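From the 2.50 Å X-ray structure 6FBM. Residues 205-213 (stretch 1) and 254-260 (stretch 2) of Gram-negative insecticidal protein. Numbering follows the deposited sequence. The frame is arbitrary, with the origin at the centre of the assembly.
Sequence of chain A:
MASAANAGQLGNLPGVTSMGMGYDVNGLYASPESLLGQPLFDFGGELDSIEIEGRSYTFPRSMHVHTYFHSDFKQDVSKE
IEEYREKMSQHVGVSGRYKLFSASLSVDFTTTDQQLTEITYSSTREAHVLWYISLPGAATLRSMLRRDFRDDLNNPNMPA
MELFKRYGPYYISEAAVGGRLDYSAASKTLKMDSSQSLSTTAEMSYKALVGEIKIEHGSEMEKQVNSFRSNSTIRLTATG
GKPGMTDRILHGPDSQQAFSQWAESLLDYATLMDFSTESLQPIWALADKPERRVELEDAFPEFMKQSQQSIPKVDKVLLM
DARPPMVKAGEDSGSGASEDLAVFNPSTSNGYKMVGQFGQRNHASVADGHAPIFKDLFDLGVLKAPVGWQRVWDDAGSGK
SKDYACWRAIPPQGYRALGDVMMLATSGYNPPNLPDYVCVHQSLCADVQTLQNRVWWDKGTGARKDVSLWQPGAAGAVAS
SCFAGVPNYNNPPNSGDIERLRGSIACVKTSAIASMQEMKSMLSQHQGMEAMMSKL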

# COMPACT_ATOMS: atom_id res chain seq x y z
N SER A 205 0.36 34.88 18.32
CA SER A 205 0.63 33.60 18.96
C SER A 205 0.28 32.47 17.99
O SER A 205 1.10 31.56 17.77
N TYR A 206 -0.90 32.56 17.37
CA TYR A 206 -1.31 31.56 16.39
C TYR A 206 -0.30 31.52 15.25
O TYR A 206 0.18 30.46 14.90
N LYS A 207 0.01 32.67 14.67
CA LYS A 207 0.93 32.72 13.52
C LYS A 207 2.33 32.22 13.79
O LYS A 207 2.95 31.66 12.91
N ALA A 208 2.83 32.42 15.00
CA ALA A 208 4.14 31.89 15.39
C ALA A 208 4.08 30.38 15.55
O ALA A 208 5.02 29.66 15.22
N LEU A 209 2.94 29.92 16.05
CA LEU A 209 2.73 28.51 16.30
C LEU A 209 2.79 27.69 15.03
O LEU A 209 3.44 26.65 14.98
N VAL A 210 2.12 28.17 14.00
CA VAL A 210 2.11 27.55 12.70
C VAL A 210 3.24 27.98 11.79
O VAL A 210 3.33 27.53 10.67
N GLY A 211 4.07 28.90 12.23
CA GLY A 211 5.27 29.29 11.48
C GLY A 211 5.04 30.32 10.41
O GLY A 211 5.94 30.57 9.61
N GLU A 212 3.87 30.95 10.37
CA GLU A 212 3.67 32.07 9.44
C GLU A 212 4.51 33.29 9.83
O GLU A 212 4.92 34.07 8.95
N ILE A 213 4.78 33.43 11.13
CA ILE A 213 5.85 34.32 11.58
C ILE A 213 6.83 33.52 12.41
O ILE A 213 6.50 32.49 12.97
N ASP A 254 7.53 19.69 16.90
CA ASP A 254 7.70 20.56 15.76
C ASP A 254 6.37 21.00 15.17
O ASP A 254 5.80 20.36 14.28
N SER A 255 5.88 22.13 15.69
CA SER A 255 4.55 22.57 15.41
C SER A 255 4.43 23.14 13.99
O SER A 255 3.42 22.95 13.33
N GLN A 256 5.46 23.82 13.53
CA GLN A 256 5.49 24.41 12.19
C GLN A 256 5.48 23.31 11.12
O GLN A 256 4.84 23.49 10.10
N GLN A 257 6.19 22.20 11.35
CA GLN A 257 6.18 21.04 10.45
C GLN A 257 4.85 20.31 10.51
O GLN A 257 4.31 19.91 9.48
N ALA A 258 4.35 20.08 11.73
CA ALA A 258 3.04 19.45 11.90
C ALA A 258 1.94 20.27 11.23
O ALA A 258 1.03 19.72 10.64
N PHE A 259 2.04 21.59 11.31
CA PHE A 259 1.08 22.44 10.64
C PHE A 259 1.21 22.30 9.12
O PHE A 259 0.19 22.20 8.43
N SER A 260 2.44 22.32 8.59
CA SER A 260 2.64 22.21 7.14
C SER A 260 2.17 20.85 6.63
O SER A 260 1.72 20.75 5.48

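The end of a helix leaves carbonyl groups without the amide partners that the next turn would have supplied, and a second helix packed nearby can answer them with its side chains. The two stretches here give a compact example. Helix 205-209 runs out close to the point where helix 255-260 begins, their axes lie 83° apart with a closest approach of 10.3 Å, and the backbones come nearest at V210 and Q256, whose CA atoms are 4.6 Å apart. The interface is small, burying 319 Å² over both sides.

Stretch 2 opens with D254, which works for its own helix rather than for the contact. It occupies the N-cap position, its CA-to-CB bond directed away from stretch 1 and its chi1 of -141° lying between wells. From there OD1 accepts a weak capping bond from Q257 N, 3.5 Å away.

S255 is the first residue to point toward the partner, and it makes the defining polar contact. In the p rotamer its OG donates a hydrogen bond to L209 O at 2.9 Å, meeting a carbonyl at the C-terminal end of helix 205-209. The side chain of L209 (chi1 t, chi2 p) starts away from stretch 2, but its end comes nearer, and CD1 lies 4.2 Å from S255 OG.

Q256 leaves the helix sideways, with chi1 m and chi2 p, and its aliphatic portion lies along the turn that follows the first helix. Its CG is 3.4 Å from G211 CA and 4.0 Å from V210 C. This closeness gives the glycine a steric meaning. G211 is the first residue to leave helical geometry, its phi of 84° is one that glycine adopts readily, and a CB built ideally on it would point toward stretch 2 and stand 2.6 Å from Q256 CG, a clash. The absence of a side chain therefore lets the glutamine chain lie against the turn. The orientation of the terminal amide is uncertain.

Q257 points away and A258 is out of reach, as expected when a helix turns one side to its neighbour; the next inward position is F259. This residue, with chi1 t and chi2 82°, has the largest share of the contact. V210, in the m rotamer, sits over one face of its ring: V210 CB is 3.5 Å from the ring centroid and only 12° off the normal, a CH-pi contact, while V210 CG1 approaches F259 CD1 at 3.5 Å. The V210 backbone closes in too, its O lying 3.4 Å from F259 CD2. Two longer side chains reach the ring obliquely: Y206 (chi1 t) brings OH to 3.8 Å from F259 CE1, and E212 (chi1 m, chi2 t) brings OE2 to 3.9 Å from F259 CZ. Y206 OH is hydrogen-bonded elsewhere in the structure.

S260, in the p rotamer, turns back on its own helix, its OG donating to Q257 O at 2.8 Å.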

# COMPACT_ATOMS: atom_id res chain seq x y z
CB SER A 205 -0.13 33.46 20.26
OG SER A 205 0.20 32.24 20.88
CB TYR A 206 -2.74 31.82 15.84
CG TYR A 206 -3.05 30.92 14.69
CD1 TYR A 206 -3.37 29.58 14.90
CD2 TYR A 206 -2.94 31.38 13.37
CE1 TYR A 206 -3.61 28.74 13.82
CE2 TYR A 206 -3.18 30.54 12.29
CZ TYR A 206 -3.50 29.24 12.53
OH TYR A 206 -3.72 28.42 11.47
CB LYS A 207 0.98 34.12 12.91
CG LYS A 207 -0.26 34.41 12.12
CD LYS A 207 -0.22 35.79 11.49
CE LYS A 207 -1.44 35.99 10.59
NZ LYS A 207 -1.60 37.44 10.28
CB ALA A 208 4.63 32.52 16.69
CB LEU A 209 1.36 28.34 16.96
CG LEU A 209 1.05 27.10 17.68
CD1 LEU A 209 2.08 26.74 18.73
CD2 LEU A 209 -0.30 27.32 18.37
CB VAL A 210 0.73 27.76 12.00
CG1 VAL A 210 -0.40 27.31 12.92
CG2 VAL A 210 0.54 29.14 11.48
CB GLU A 212 2.20 32.42 9.29
CG GLU A 212 1.43 31.40 8.47
CD GLU A 212 -0.07 31.52 8.63
OE1 GLU A 212 -0.54 32.67 8.87
OE2 GLU A 212 -0.75 30.47 8.47
CB ILE A 213 5.32 35.55 12.34
CG1 ILE A 213 4.64 35.16 13.66
CG2 ILE A 213 4.35 36.34 11.47
CD1 ILE A 213 4.10 36.33 14.42
CB ASP A 254 8.59 19.90 14.72
CG ASP A 254 9.47 20.89 14.11
OD1 ASP A 254 8.94 21.76 13.39
OD2 ASP A 254 10.67 20.87 14.47
CB SER A 255 4.10 23.57 16.48
OG SER A 255 4.97 24.69 16.54
CB GLN A 256 6.76 25.28 11.97
CG GLN A 256 6.90 26.57 12.76
CD GLN A 256 7.43 26.41 14.17
OE1 GLN A 256 6.77 26.80 15.10
NE2 GLN A 256 8.63 25.85 14.33
CB GLN A 257 7.31 20.01 10.76
CG GLN A 257 7.24 18.66 9.99
CD GLN A 257 7.76 18.71 8.54
OE1 GLN A 257 8.12 19.78 8.02
NE2 GLN A 257 7.77 17.57 7.87
CB ALA A 258 2.73 19.24 13.37
CB PHE A 259 1.23 23.87 11.05
CG PHE A 259 0.47 24.82 10.15
CD1 PHE A 259 -0.89 25.04 10.35
CD2 PHE A 259 1.13 25.53 9.12
CE1 PHE A 259 -1.57 25.92 9.56
CE2 PHE A 259 0.45 26.39 8.31
CZ PHE A 259 -0.92 26.58 8.53
CB SER A 260 4.08 22.48 6.72
OG SER A 260 4.83 21.36 7.09